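Long-range contacts in MaoC domain protein dehydratase (Chloroflexus aurantiacus, PDB 4E3E), which catalyses the reversible dehydration of beta-methylmalyl-CoA to mesaconyl-CoA in the glyoxylate assimilation cycle: residues E12-G17 and S109-L114; S38-R43 and I254-S259; G123-H128 and R144-R149; H207-T212 and S261-A266. All blocks are in the same frame, centred on the assembly; numbering follows the deposited sequence.

The four contacts form two pairs on opposite sides of the chain's centre. Interactions 1 and 3, centres about 8 Å apart, share neighbouring strands of one antiparallel sheet: K110 O meets H128 N at 2.8 Å, and L114 CD2 packs on V125 CB. Interactions 2 and 4, centres about 9 Å apart, both use helix 250-265 and both touch the second subunit; L256 CD2 lies 3.8 Å from V211 CG2. The centres of interactions 2 and 3 are about 27 Å apart. Substrate residues inferred by similarity lie near both pairs: the side chains of R144 (interaction 3) and N87 are about 3 Å apart, those of S42 (interaction 2) and D64 about 4 Å.

Interaction 1: residues E12-G17 and S109-L114; sequences EDFRLG and SKVIGL
F14 meets the strand first, its CB lying 3.8 Å from L114 CD2. A chi1 of -69° sets CG anti to the carbonyl carbon, and the ring beyond it touches V111, CD1 against CG2 at 3.9 Å, the two side chains crossing at about a right angle; V125 and I80 also pack on F14. R15 folds back on its own loop: NH1 donates in the guanidinium plane to E12 O at 2.7 Å and also to F14 O, which it approaches from above the carbonyl plane. What R15 offers the strand is its carbonyl, whose O sits 3.4 Å from V111 CB. An alanine at V111 would keep that CB contact but would probably open a gap beside F14 CD1 and leave the ring less firmly fixed. L16 starts off away from the strand, yet its CD1 lies 3.6 Å from I112 C. At G17 the backbone takes over, N donating to V111 O at 2.8 Å; its positive phi of 86° suits glycine. Q18 and I20 continue the backbone bonding to V111 and S109, so the loop leads into strand 19-27 beside strand 104-116, whose I112 and G113 form a classic beta bulge opposite Y126, in a hot dog fold.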
loop_
_atom_site.group_PDB
_atom_site.type_symbol
_atom_site.label_atom_id
_atom_site.label_comp_id
_atom_site.label_asym_id
_atom_site.label_seq_id
_atom_site.Cartn_x
_atom_site.Cartn_y
_atom_site.Cartn_z
ATOM N N GLU A 12 -33.020 12.558 -13.015
ATOM C CA GLU A 12 -33.739 13.011 -14.214
ATOM C C GLU A 12 -32.869 12.996 -15.477
ATOM O O GLU A 12 -33.376 13.100 -16.598
ATOM C CB GLU A 12 -34.378 14.397 -13.994
ATOM C CG GLU A 12 -33.401 15.549 -13.762
ATOM C CD GLU A 12 -33.126 15.825 -12.288
ATOM O OE1 GLU A 12 -32.712 14.893 -11.558
ATOM O OE2 GLU A 12 -33.309 16.988 -11.865
ATOM N N ASP A 13 -31.561 12.853 -15.282
ATOM C CA ASP A 13 -30.611 12.832 -16.387
ATOM C C ASP A 13 -30.564 11.494 -17.114
ATOM O O ASP A 13 -30.102 11.428 -18.253
ATOM C CB ASP A 13 -29.210 13.218 -15.905
ATOM C CG ASP A 13 -29.160 14.619 -15.324
ATOM O OD1 ASP A 13 -29.915 15.502 -15.796
ATOM O OD2 ASP A 13 -28.365 14.841 -14.392
ATOM N N PHE A 14 -31.040 10.436 -16.459
ATOM C CA PHE A 14 -30.980 9.094 -17.026
ATOM C C PHE A 14 -32.079 8.834 -18.050
ATOM O O PHE A 14 -33.205 9.305 -17.901
ATOM C CB PHE A 14 -31.024 8.035 -15.921
ATOM C CG PHE A 14 -29.783 7.991 -15.069
ATOM C CD1 PHE A 14 -28.577 7.495 -15.585
ATOM C CD2 PHE A 14 -29.815 8.434 -13.745
ATOM C CE1 PHE A 14 -27.429 7.455 -14.796
ATOM C CE2 PHE A 14 -28.675 8.394 -12.954
ATOM C CZ PHE A 14 -27.481 7.901 -13.475
ATOM N N ARG A 15 -31.732 8.092 -19.096
ATOM C CA ARG A 15 -32.699 7.684 -20.105
ATOM C C ARG A 15 -32.722 6.169 -20.235
ATOM O O ARG A 15 -31.668 5.538 -20.382
ATOM C CB ARG A 15 -32.385 8.321 -21.460
ATOM C CG ARG A 15 -32.600 9.825 -21.516
ATOM C CD ARG A 15 -34.053 10.198 -21.258
ATOM N NE ARG A 15 -34.258 11.644 -21.264
ATOM C CZ ARG A 15 -34.042 12.449 -20.225
ATOM N NH1 ARG A 15 -33.608 11.961 -19.068
ATOM N NH2 ARG A 15 -34.262 13.752 -20.345
ATOM N N LEU A 16 -33.922 5.590 -20.179
ATOM C CA LEU A 16 -34.085 4.156 -20.373
ATOM C C LEU A 16 -33.403 3.719 -21.665
ATOM O O LEU A 16 -33.620 4.304 -22.719
ATOM C CB LEU A 16 -35.567 3.763 -20.413
ATOM C CG LEU A 16 -35.807 2.253 -20.557
ATOM C CD1 LEU A 16 -35.316 1.524 -19.309
ATOM C CD2 LEU A 16 -37.268 1.938 -20.839
ATOM N N GLY A 17 -32.572 2.693 -21.569
ATOM C CA GLY A 17 -31.880 2.166 -22.736
ATOM C C GLY A 17 -30.569 2.853 -23.096
ATOM O O GLY A 17 -29.881 2.410 -24.020
ATOM N N SER A 109 -22.073 0.716 -18.929
ATOM C CA SER A 109 -23.339 0.483 -18.234
ATOM C C SER A 109 -24.522 0.860 -19.120
ATOM O O SER A 109 -24.475 1.861 -19.850
ATOM C CB SER A 109 -23.420 1.288 -16.929
ATOM O OG SER A 109 -22.457 0.825 -16.002
ATOM N N LYS A 110 -25.582 0.060 -19.044
ATOM C CA LYS A 110 -26.828 0.359 -19.728
ATOM C C LYS A 110 -27.948 0.576 -18.712
ATOM O O LYS A 110 -28.081 -0.190 -17.771
ATOM C CB LYS A 110 -27.198 -0.788 -20.653
ATOM C CG LYS A 110 -28.425 -0.512 -21.501
ATOM C CD LYS A 110 -28.690 -1.719 -22.382
ATOM C CE LYS A 110 -29.180 -1.284 -23.716
ATOM N NZ LYS A 110 -30.616 -1.626 -23.920
ATOM N N VAL A 111 -28.749 1.619 -18.907
ATOM C CA VAL A 111 -29.912 1.845 -18.057
ATOM C C VAL A 111 -31.038 0.908 -18.500
ATOM O O VAL A 111 -31.487 0.957 -19.657
ATOM C CB VAL A 111 -30.376 3.313 -18.090
ATOM C CG1 VAL A 111 -31.593 3.511 -17.195
ATOM C CG2 VAL A 111 -29.244 4.234 -17.667
ATOM N N ILE A 112 -31.471 0.048 -17.581
ATOM C CA ILE A 112 -32.499 -0.953 -17.868
ATOM C C ILE A 112 -33.733 -0.756 -16.999
ATOM O O ILE A 112 -34.685 -1.527 -17.082
ATOM C CB ILE A 112 -31.972 -2.400 -17.690
ATOM C CG1 ILE A 112 -31.541 -2.663 -16.230
ATOM C CG2 ILE A 112 -30.863 -2.692 -18.698
ATOM C CD1 ILE A 112 -31.337 -4.133 -15.893
ATOM N N GLY A 113 -33.712 0.273 -16.157
ATOM C CA GLY A 113 -34.847 0.557 -15.295
ATOM C C GLY A 113 -34.785 1.921 -14.649
ATOM O O GLY A 113 -33.702 2.409 -14.323
ATOM N N LEU A 114 -35.959 2.530 -14.479
ATOM C CA LEU A 114 -36.116 3.799 -13.778
ATOM C C LEU A 114 -37.419 3.804 -12.989
ATOM O O LEU A 114 -38.452 3.345 -13.486
ATOM C CB LEU A 114 -36.138 4.975 -14.766
ATOM C CG LEU A 114 -34.889 5.357 -15.567
ATOM C CD1 LEU A 114 -35.212 6.433 -16.604
ATOM C CD2 LEU A 114 -33.777 5.808 -14.629
#

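Interaction 2: residues S38-R43 and I254-S259; sequences SLYGSR and ISLARS
Y40 takes S255 onto its ring in a CH-pi contact: S255 CB stands over the centre of one face, 3.4 Å from the ring centroid and 14° off the normal. The hydroxyls of the two residues go elsewhere, Y40 OH to H252 and Y225, S255 OG to Y36 and H70. Apolar contact continues at the ring edge, where L256 CG lies in the plane and L256 CD2 reaches Y40 CD1 at 3.7 Å. R223 of the second subunit packs on the same leucine. Helix 250-265 lies against strand 338-349 through I254 and A257, the helix-on-sheet arrangement of the hot dog fold, and helix 30-40 ends against this helix. Direct hydrogen bonding is concentrated in S259. Its OG, anti to the backbone N (chi1 -177°), donates to Y40 O at 2.7 Å from above the carbonyl plane, just where G41 leaves the helix with positive phi. One water makes the next link, accepting from R43 N at 3.0 Å and donating to S259 O at 2.7 Å. Between these two links lies S42, whose O is bonded to Q226 of the second subunit and whose side chain is about 4 Å from that of D64, a substrate-binding residue by similarity.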
loop_
_atom_site.group_PDB
_atom_site.type_symbol
_atom_site.label_atom_id
_atom_site.label_comp_id
_atom_site.label_asym_id
_atom_site.label_seq_id
_atom_site.Cartn_x
_atom_site.Cartn_y
_atom_site.Cartn_z
ATOM N N SER A 38 -2.779 -6.761 1.169
ATOM C CA SER A 38 -2.354 -5.992 2.338
ATOM C C SER A 38 -3.530 -5.275 2.986
ATOM O O SER A 38 -3.451 -4.803 4.128
ATOM C CB SER A 38 -1.269 -4.971 1.934
ATOM O OG SER A 38 -1.809 -3.842 1.224
ATOM N N LEU A 39 -4.621 -5.169 2.242
ATOM C CA LEU A 39 -5.781 -4.441 2.723
ATOM C C LEU A 39 -6.824 -5.396 3.323
ATOM O O LEU A 39 -7.556 -5.015 4.248
ATOM C CB LEU A 39 -6.370 -3.594 1.589
ATOM C CG LEU A 39 -5.549 -2.364 1.177
ATOM C CD1 LEU A 39 -6.024 -1.941 -0.216
ATOM C CD2 LEU A 39 -5.765 -1.252 2.210
ATOM N N TYR A 40 -6.885 -6.638 2.818
ATOM C CA TYR A 40 -7.888 -7.574 3.354
ATOM C C TYR A 40 -7.318 -8.827 4.016
ATOM O O TYR A 40 -8.019 -9.492 4.775
ATOM C CB TYR A 40 -8.950 -7.931 2.303
ATOM C CG TYR A 40 -9.605 -6.702 1.710
ATOM C CD1 TYR A 40 -10.613 -6.025 2.401
ATOM C CD2 TYR A 40 -9.185 -6.186 0.481
ATOM C CE1 TYR A 40 -11.210 -4.894 1.875
ATOM C CE2 TYR A 40 -9.772 -5.041 -0.054
ATOM C CZ TYR A 40 -10.788 -4.404 0.646
ATOM O OH TYR A 40 -11.375 -3.267 0.135
ATOM N N GLY A 41 -6.058 -9.149 3.733
ATOM C CA GLY A 41 -5.429 -10.330 4.319
ATOM C C GLY A 41 -5.976 -11.649 3.788
ATOM O O GLY A 41 -5.907 -12.658 4.475
ATOM N N SER A 42 -6.506 -11.664 2.563
ATOM C CA SER A 42 -7.112 -12.886 2.063
ATOM C C SER A 42 -6.061 -14.002 1.946
ATOM O O SER A 42 -4.976 -13.798 1.391
ATOM C CB SER A 42 -7.822 -12.660 0.728
ATOM O OG SER A 42 -7.969 -13.885 0.030
ATOM N N ARG A 43 -6.383 -15.171 2.491
ATOM C CA ARG A 43 -5.446 -16.302 2.459
ATOM C C ARG A 43 -5.796 -17.393 1.449
ATOM O O ARG A 43 -5.147 -18.433 1.437
ATOM C CB ARG A 43 -5.281 -16.913 3.850
ATOM C CG ARG A 43 -4.469 -16.051 4.802
ATOM C CD ARG A 43 -4.101 -16.858 6.030
ATOM N NE ARG A 43 -5.230 -16.906 6.952
ATOM C CZ ARG A 43 -5.522 -17.941 7.735
ATOM N NH1 ARG A 43 -4.769 -19.034 7.703
ATOM N NH2 ARG A 43 -6.576 -17.881 8.541
ATOM N N ILE A 254 -17.646 -6.265 1.860
ATOM C CA ILE A 254 -17.737 -7.535 1.139
ATOM C C ILE A 254 -16.367 -8.223 1.135
ATOM O O ILE A 254 -16.246 -9.437 1.398
ATOM C CB ILE A 254 -18.272 -7.350 -0.302
ATOM C CG1 ILE A 254 -19.736 -6.882 -0.288
ATOM C CG2 ILE A 254 -18.156 -8.647 -1.091
ATOM C CD1 ILE A 254 -20.256 -6.361 -1.617
ATOM N N SER A 255 -15.332 -7.444 0.846
ATOM C CA SER A 255 -13.994 -8.004 0.726
ATOM C C SER A 255 -13.412 -8.476 2.067
ATOM O O SER A 255 -12.719 -9.504 2.129
ATOM C CB SER A 255 -13.081 -7.011 0.010
ATOM O OG SER A 255 -13.199 -7.189 -1.400
ATOM N N LEU A 256 -13.707 -7.750 3.140
ATOM C CA LEU A 256 -13.340 -8.206 4.456
ATOM C C LEU A 256 -14.061 -9.516 4.837
ATOM O O LEU A 256 -13.427 -10.457 5.336
ATOM C CB LEU A 256 -13.649 -7.110 5.513
ATOM C CG LEU A 256 -12.711 -5.874 5.529
ATOM C CD1 LEU A 256 -13.287 -4.760 6.393
ATOM C CD2 LEU A 256 -11.305 -6.224 6.020
ATOM N N ALA A 257 -15.380 -9.563 4.614
ATOM C CA ALA A 257 -16.179 -10.750 4.926
ATOM C C ALA A 257 -15.638 -11.966 4.196
ATOM O O ALA A 257 -15.501 -13.052 4.787
ATOM C CB ALA A 257 -17.652 -10.523 4.591
ATOM N N ARG A 258 -15.316 -11.795 2.915
ATOM C CA ARG A 258 -14.764 -12.890 2.141
ATOM C C ARG A 258 -13.436 -13.353 2.754
ATOM O O ARG A 258 -13.207 -14.567 2.922
ATOM C CB ARG A 258 -14.611 -12.476 0.672
ATOM C CG ARG A 258 -13.769 -13.408 -0.212
ATOM C CD ARG A 258 -14.330 -14.813 -0.454
ATOM N NE ARG A 258 -13.513 -15.463 -1.497
ATOM C CZ ARG A 258 -13.463 -16.768 -1.746
ATOM N NH1 ARG A 258 -14.206 -17.639 -1.045
ATOM N NH2 ARG A 258 -12.669 -17.206 -2.720
ATOM N N SER A 259 -12.568 -12.394 3.099
ATOM C CA SER A 259 -11.298 -12.728 3.721
ATOM C C SER A 259 -11.512 -13.508 5.026
ATOM O O SER A 259 -10.937 -14.575 5.205
ATOM C CB SER A 259 -10.474 -11.473 3.973
ATOM O OG SER A 259 -9.232 -11.857 4.518
HETATM O O HOH W 1 -8.262 -14.766 4.742
#

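Interaction 3: residues G123-H128 and R144-R149; sequences GVVYVH and RWVMVR
Y126 and W145 bring their flat groups together, the five-membered ring of W145 tilted 21° from the Y126 ring and displaced so that little of one covers the other. On one face of the Y126 ring lies W145 CB, offset toward the rim and 3.8 Å from the ring centroid, a CH-pi contact. In return, Y126 CE2 sits over one face of the indole. With CG between its backbone N and carbonyl carbon (chi1 56°), W145 has that CG 3.5 Å from Y126 CE2. V124 lies alongside W145, its CG1 touching W145 CB at 4.0 Å; V162, P163 and L165 add to the packing round the two rings. The backbones form an antiparallel hairpin within the hot dog sheet. G123 with V148, V125 with V146 and V127 with R144 are hydrogen-bonded pairs, each with two N-H...O bonds; V148 N to G123 O, at 2.7 Å, is almost straight. The non-hydrogen-bonded pairs, V124 with M147 (selenomethionine) and Y126 with W145, carry the aromatic face. Between the strands, W145 CA makes a CA-H...O contact of 3.2 Å with V125 O. On the face bearing the other valines, V125 CG1 is tightly wedged, 3.4 Å from V146 CG2 and 3.5 Å from V148 CG2. I80 of helix 65-80 packs on V127, R144 and V146 on this face. R144 runs beside V127, CG against CG2, its chain extended from CG to NE; NH2 is hydrogen-bonded to T76 OG1 and S81 OG, and NH1 to OD1 of N87, a substrate-binding residue by similarity.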
loop_
_atom_site.group_PDB
_atom_site.type_symbol
_atom_site.label_atom_id
_atom_site.label_comp_id
_atom_site.label_asym_id
_atom_site.label_seq_id
_atom_site.Cartn_x
_atom_site.Cartn_y
_atom_site.Cartn_z
ATOM N N GLY A 123 -34.913 8.983 -7.070
ATOM C CA GLY A 123 -35.388 7.926 -7.948
ATOM C C GLY A 123 -34.423 6.754 -7.996
ATOM O O GLY A 123 -33.234 6.888 -7.682
ATOM N N VAL A 124 -34.942 5.605 -8.405
ATOM C CA VAL A 124 -34.163 4.381 -8.510
ATOM C C VAL A 124 -33.783 4.141 -9.966
ATOM O O VAL A 124 -34.645 4.147 -10.849
ATOM C CB VAL A 124 -34.981 3.173 -8.001
ATOM C CG1 VAL A 124 -34.206 1.866 -8.171
ATOM C CG2 VAL A 124 -35.412 3.394 -6.556
ATOM N N VAL A 125 -32.497 3.917 -10.212
ATOM C CA VAL A 125 -32.022 3.584 -11.562
ATOM C C VAL A 125 -31.386 2.199 -11.534
ATOM O O VAL A 125 -30.598 1.885 -10.636
ATOM C CB VAL A 125 -31.090 4.688 -12.132
ATOM C CG1 VAL A 125 -30.080 5.143 -11.102
ATOM C CG2 VAL A 125 -30.383 4.272 -13.433
ATOM N N TYR A 126 -31.783 1.363 -12.489
ATOM C CA TYR A 126 -31.257 0.010 -12.634
ATOM C C TYR A 126 -30.300 0.067 -13.786
ATOM O O TYR A 126 -30.656 0.581 -14.857
ATOM C CB TYR A 126 -32.373 -0.991 -12.974
ATOM C CG TYR A 126 -33.396 -1.144 -11.878
ATOM C CD1 TYR A 126 -34.369 -0.168 -11.667
ATOM C CD2 TYR A 126 -33.396 -2.262 -11.049
ATOM C CE1 TYR A 126 -35.312 -0.300 -10.658
ATOM C CE2 TYR A 126 -34.342 -2.406 -10.035
ATOM C CZ TYR A 126 -35.290 -1.419 -9.845
ATOM O OH TYR A 126 -36.223 -1.540 -8.847
ATOM N N VAL A 127 -29.088 -0.452 -13.567
ATOM C CA VAL A 127 -28.071 -0.532 -14.623
ATOM C C VAL A 127 -27.548 -1.952 -14.826
ATOM O O VAL A 127 -27.442 -2.726 -13.873
ATOM C CB VAL A 127 -26.877 0.429 -14.371
ATOM C CG1 VAL A 127 -27.340 1.886 -14.383
ATOM C CG2 VAL A 127 -26.140 0.085 -13.076
ATOM N N HIS A 128 -27.242 -2.291 -16.076
ATOM C CA HIS A 128 -26.514 -3.501 -16.387
ATOM C C HIS A 128 -25.112 -3.059 -16.705
ATOM O O HIS A 128 -24.891 -2.398 -17.722
ATOM C CB HIS A 128 -27.165 -4.208 -17.578
ATOM C CG HIS A 128 -26.494 -5.513 -17.977
ATOM N ND1 HIS A 128 -26.356 -5.888 -19.262
ATOM C CD2 HIS A 128 -25.934 -6.528 -17.213
ATOM C CE1 HIS A 128 -25.740 -7.084 -19.324
ATOM N NE2 HIS A 128 -25.487 -7.480 -18.069
ATOM N N ARG A 144 -27.119 -3.666 -10.940
ATOM C CA ARG A 144 -27.258 -3.054 -9.637
ATOM C C ARG A 144 -28.273 -1.941 -9.759
ATOM O O ARG A 144 -28.537 -1.445 -10.866
ATOM C CB ARG A 144 -25.901 -2.567 -9.074
ATOM C CG ARG A 144 -25.372 -1.225 -9.580
ATOM C CD ARG A 144 -24.129 -0.845 -8.793
ATOM N NE ARG A 144 -23.359 0.277 -9.337
ATOM C CZ ARG A 144 -23.179 1.443 -8.713
ATOM N NH1 ARG A 144 -23.734 1.679 -7.514
ATOM N NH2 ARG A 144 -22.431 2.384 -9.287
ATOM N N TRP A 145 -28.867 -1.571 -8.632
ATOM C CA TRP A 145 -29.772 -0.437 -8.619
ATOM C C TRP A 145 -29.459 0.460 -7.474
ATOM O O TRP A 145 -29.044 -0.001 -6.411
ATOM C CB TRP A 145 -31.251 -0.845 -8.715
ATOM C CG TRP A 145 -31.763 -1.811 -7.670
ATOM C CD1 TRP A 145 -32.604 -1.526 -6.602
ATOM C CD2 TRP A 145 -31.523 -3.264 -7.588
ATOM N NE1 TRP A 145 -32.883 -2.658 -5.874
ATOM C CE2 TRP A 145 -32.270 -3.735 -6.407
ATOM C CE3 TRP A 145 -30.791 -4.187 -8.339
ATOM C CZ2 TRP A 145 -32.258 -5.067 -6.010
ATOM C CZ3 TRP A 145 -30.788 -5.530 -7.931
ATOM C CH2 TRP A 145 -31.504 -5.957 -6.793
ATOM N N VAL A 146 -29.603 1.758 -7.720
ATOM C CA VAL A 146 -29.152 2.812 -6.810
ATOM C C VAL A 146 -30.242 3.865 -6.653
ATOM O O VAL A 146 -30.987 4.149 -7.593
ATOM C CB VAL A 146 -27.855 3.512 -7.309
ATOM C CG1 VAL A 146 -26.658 2.599 -7.161
ATOM C CG2 VAL A 146 -27.961 3.906 -8.769
HETATM N N MSE A 147 -30.324 4.445 -5.466
HETATM C CA MSE A 147 -31.241 5.545 -5.226
HETATM C C MSE A 147 -30.452 6.793 -5.484
HETATM O O MSE A 147 -29.455 7.050 -4.805
HETATM C CB MSE A 147 -31.695 5.492 -3.783
HETATM C CG MSE A 147 -32.724 6.602 -3.617
HETATM SE SE MSE A 147 -33.373 6.490 -1.779
HETATM C CE MSE A 147 -34.760 5.104 -2.030
ATOM N N VAL A 148 -30.880 7.569 -6.479
ATOM C CA VAL A 148 -30.145 8.766 -6.907
ATOM C C VAL A 148 -30.947 10.043 -6.672
ATOM O O VAL A 148 -32.164 10.081 -6.908
ATOM C CB VAL A 148 -29.738 8.681 -8.398
ATOM C CG1 VAL A 148 -28.852 9.860 -8.802
ATOM C CG2 VAL A 148 -29.025 7.370 -8.673
ATOM N N ARG A 149 -30.254 11.083 -6.214
ATOM C CA ARG A 149 -30.850 12.399 -6.044
ATOM C C ARG A 149 -31.351 12.975 -7.360
ATOM O O ARG A 149 -30.725 12.811 -8.414
ATOM C CB ARG A 149 -29.827 13.384 -5.482
ATOM C CG ARG A 149 -29.419 13.154 -4.047
ATOM C CD ARG A 149 -28.474 14.260 -3.607
ATOM N NE ARG A 149 -27.841 13.934 -2.335
ATOM C CZ ARG A 149 -26.665 13.325 -2.207
ATOM N NH1 ARG A 149 -25.950 12.975 -3.273
ATOM N NH2 ARG A 149 -26.192 13.071 -1.001
#

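Interaction 4: residues H207-T212 and S261-A266; sequences HVDGVT and SFNGLA
H207 lays its ring over S261 at the end of helix 250-265. CB lies 3.9 Å from N263 O. A chi1 of -58° sets CG anti to the carbonyl carbon, and the ring beyond it has S261 CA over the centre of one face, a CH-pi contact 3.5 Å from the centroid. ND1 donates to N263 O at 2.8 Å; the bond is nearly straight and in the ring plane, though it meets the carbonyl from above its plane. CD2 lies 3.8 Å from S261 CA, and CE1 touches L265 CD1 at 4.0 Å. NE2 nears S261 CB at 3.7 Å and is hydrogen-bonded to S293 OG. A leucine in place of H207 would probably leave N263 O and S293 OG without these partners and the kinked helix end less well held. The backbone O of H207 is gripped twice, by N263 ND2 at 3.0 Å and by D209 N, from opposite faces of its plane. A weak bond of 3.4 Å joins N263 ND2 to D209 OD1. From the second subunit, R230 forms a salt bridge with D209 and N6 N donates to N263 OD1. H207 and N263 thus exchange bonds, which requires the imidazole to carry a hydrogen on ND1.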
loop_
_atom_site.group_PDB
_atom_site.type_symbol
_atom_site.label_atom_id
_atom_site.label_comp_id
_atom_site.label_asym_id
_atom_site.label_seq_id
_atom_site.Cartn_x
_atom_site.Cartn_y
_atom_site.Cartn_z
ATOM N N HIS A 207 -17.149 -17.396 11.602
ATOM C CA HIS A 207 -15.761 -17.191 11.148
ATOM C C HIS A 207 -14.823 -16.682 12.215
ATOM O O HIS A 207 -13.607 -16.595 11.987
ATOM C CB HIS A 207 -15.711 -16.336 9.882
ATOM C CG HIS A 207 -16.491 -16.926 8.746
ATOM N ND1 HIS A 207 -16.252 -18.175 8.277
ATOM C CD2 HIS A 207 -17.560 -16.426 8.009
ATOM C CE1 HIS A 207 -17.116 -18.454 7.284
ATOM N NE2 HIS A 207 -17.912 -17.384 7.114
ATOM N N VAL A 208 -15.389 -16.368 13.389
ATOM C CA VAL A 208 -14.641 -16.082 14.621
ATOM C C VAL A 208 -13.916 -14.723 14.629
ATOM O O VAL A 208 -14.205 -13.869 15.481
ATOM C CB VAL A 208 -13.665 -17.240 15.015
ATOM C CG1 VAL A 208 -12.911 -16.904 16.291
ATOM C CG2 VAL A 208 -14.419 -18.565 15.193
ATOM N N ASP A 209 -12.982 -14.517 13.700
ATOM C CA ASP A 209 -12.127 -13.323 13.744
ATOM C C ASP A 209 -12.893 -12.006 13.541
ATOM O O ASP A 209 -13.856 -11.934 12.771
ATOM C CB ASP A 209 -10.999 -13.419 12.704
ATOM C CG ASP A 209 -10.118 -14.648 12.894
ATOM O OD1 ASP A 209 -10.551 -15.780 12.559
ATOM O OD2 ASP A 209 -8.973 -14.480 13.358
ATOM N N GLY A 210 -12.441 -10.962 14.224
ATOM C CA GLY A 210 -12.930 -9.606 13.989
ATOM C C GLY A 210 -11.790 -8.683 13.588
ATOM O O GLY A 210 -10.687 -8.795 14.126
ATOM N N VAL A 211 -12.052 -7.770 12.647
ATOM C CA VAL A 211 -11.027 -6.822 12.184
ATOM C C VAL A 211 -11.545 -5.391 12.187
ATOM O O VAL A 211 -12.665 -5.111 11.719
ATOM C CB VAL A 211 -10.436 -7.187 10.795
ATOM C CG1 VAL A 211 -9.721 -8.530 10.863
ATOM C CG2 VAL A 211 -11.498 -7.176 9.688
ATOM N N THR A 212 -10.727 -4.487 12.722
ATOM C CA THR A 212 -11.128 -3.086 12.858
ATOM C C THR A 212 -10.721 -2.279 11.623
ATOM O O THR A 212 -9.592 -2.392 11.144
ATOM C CB THR A 212 -10.534 -2.484 14.138
ATOM O OG1 THR A 212 -10.911 -3.313 15.236
ATOM C CG2 THR A 212 -11.035 -1.060 14.390
ATOM N N SER A 261 -14.073 -15.225 5.903
ATOM C CA SER A 261 -14.684 -16.517 5.579
ATOM C C SER A 261 -13.655 -17.639 5.339
ATOM O O SER A 261 -14.016 -18.823 5.426
ATOM C CB SER A 261 -15.637 -16.405 4.379
ATOM O OG SER A 261 -14.930 -16.542 3.149
ATOM N N PHE A 262 -12.394 -17.276 5.050
ATOM C CA PHE A 262 -11.310 -18.280 4.921
ATOM C C PHE A 262 -11.290 -19.230 6.122
ATOM O O PHE A 262 -11.006 -20.418 5.976
ATOM C CB PHE A 262 -9.919 -17.647 4.768
ATOM C CG PHE A 262 -8.801 -18.677 4.537
ATOM C CD1 PHE A 262 -8.529 -19.162 3.262
ATOM C CD2 PHE A 262 -8.054 -19.169 5.605
ATOM C CE1 PHE A 262 -7.532 -20.105 3.049
ATOM C CE2 PHE A 262 -7.054 -20.114 5.409
ATOM C CZ PHE A 262 -6.788 -20.583 4.126
ATOM N N ASN A 263 -11.577 -18.695 7.310
ATOM C CA ASN A 263 -11.717 -19.510 8.492
ATOM C C ASN A 263 -13.064 -20.223 8.429
ATOM O O ASN A 263 -14.060 -19.732 8.972
ATOM C CB ASN A 263 -11.612 -18.658 9.779
ATOM C CG ASN A 263 -11.517 -19.517 11.026
ATOM O OD1 ASN A 263 -11.212 -20.707 10.940
ATOM N ND2 ASN A 263 -11.780 -18.924 12.195
ATOM N N GLY A 264 -13.102 -21.356 7.725
ATOM C CA GLY A 264 -14.314 -22.177 7.660
ATOM C C GLY A 264 -14.763 -22.487 6.246
ATOM O O GLY A 264 -15.553 -23.423 6.029
ATOM N N LEU A 265 -14.277 -21.694 5.289
ATOM C CA LEU A 265 -14.560 -21.930 3.870
ATOM C C LEU A 265 -13.287 -21.891 3.013
ATOM O O LEU A 265 -13.321 -21.429 1.877
ATOM C CB LEU A 265 -15.600 -20.915 3.360
ATOM C CG LEU A 265 -17.041 -21.152 3.831
ATOM C CD1 LEU A 265 -17.891 -19.904 3.672
ATOM C CD2 LEU A 265 -17.667 -22.351 3.109
ATOM N N ALA A 266 -12.174 -22.390 3.556
ATOM C CA ALA A 266 -10.866 -22.306 2.893
ATOM C C ALA A 266 -10.834 -22.905 1.478
ATOM O O ALA A 266 -10.126 -22.394 0.611
ATOM C CB ALA A 266 -9.785 -22.943 3.762
#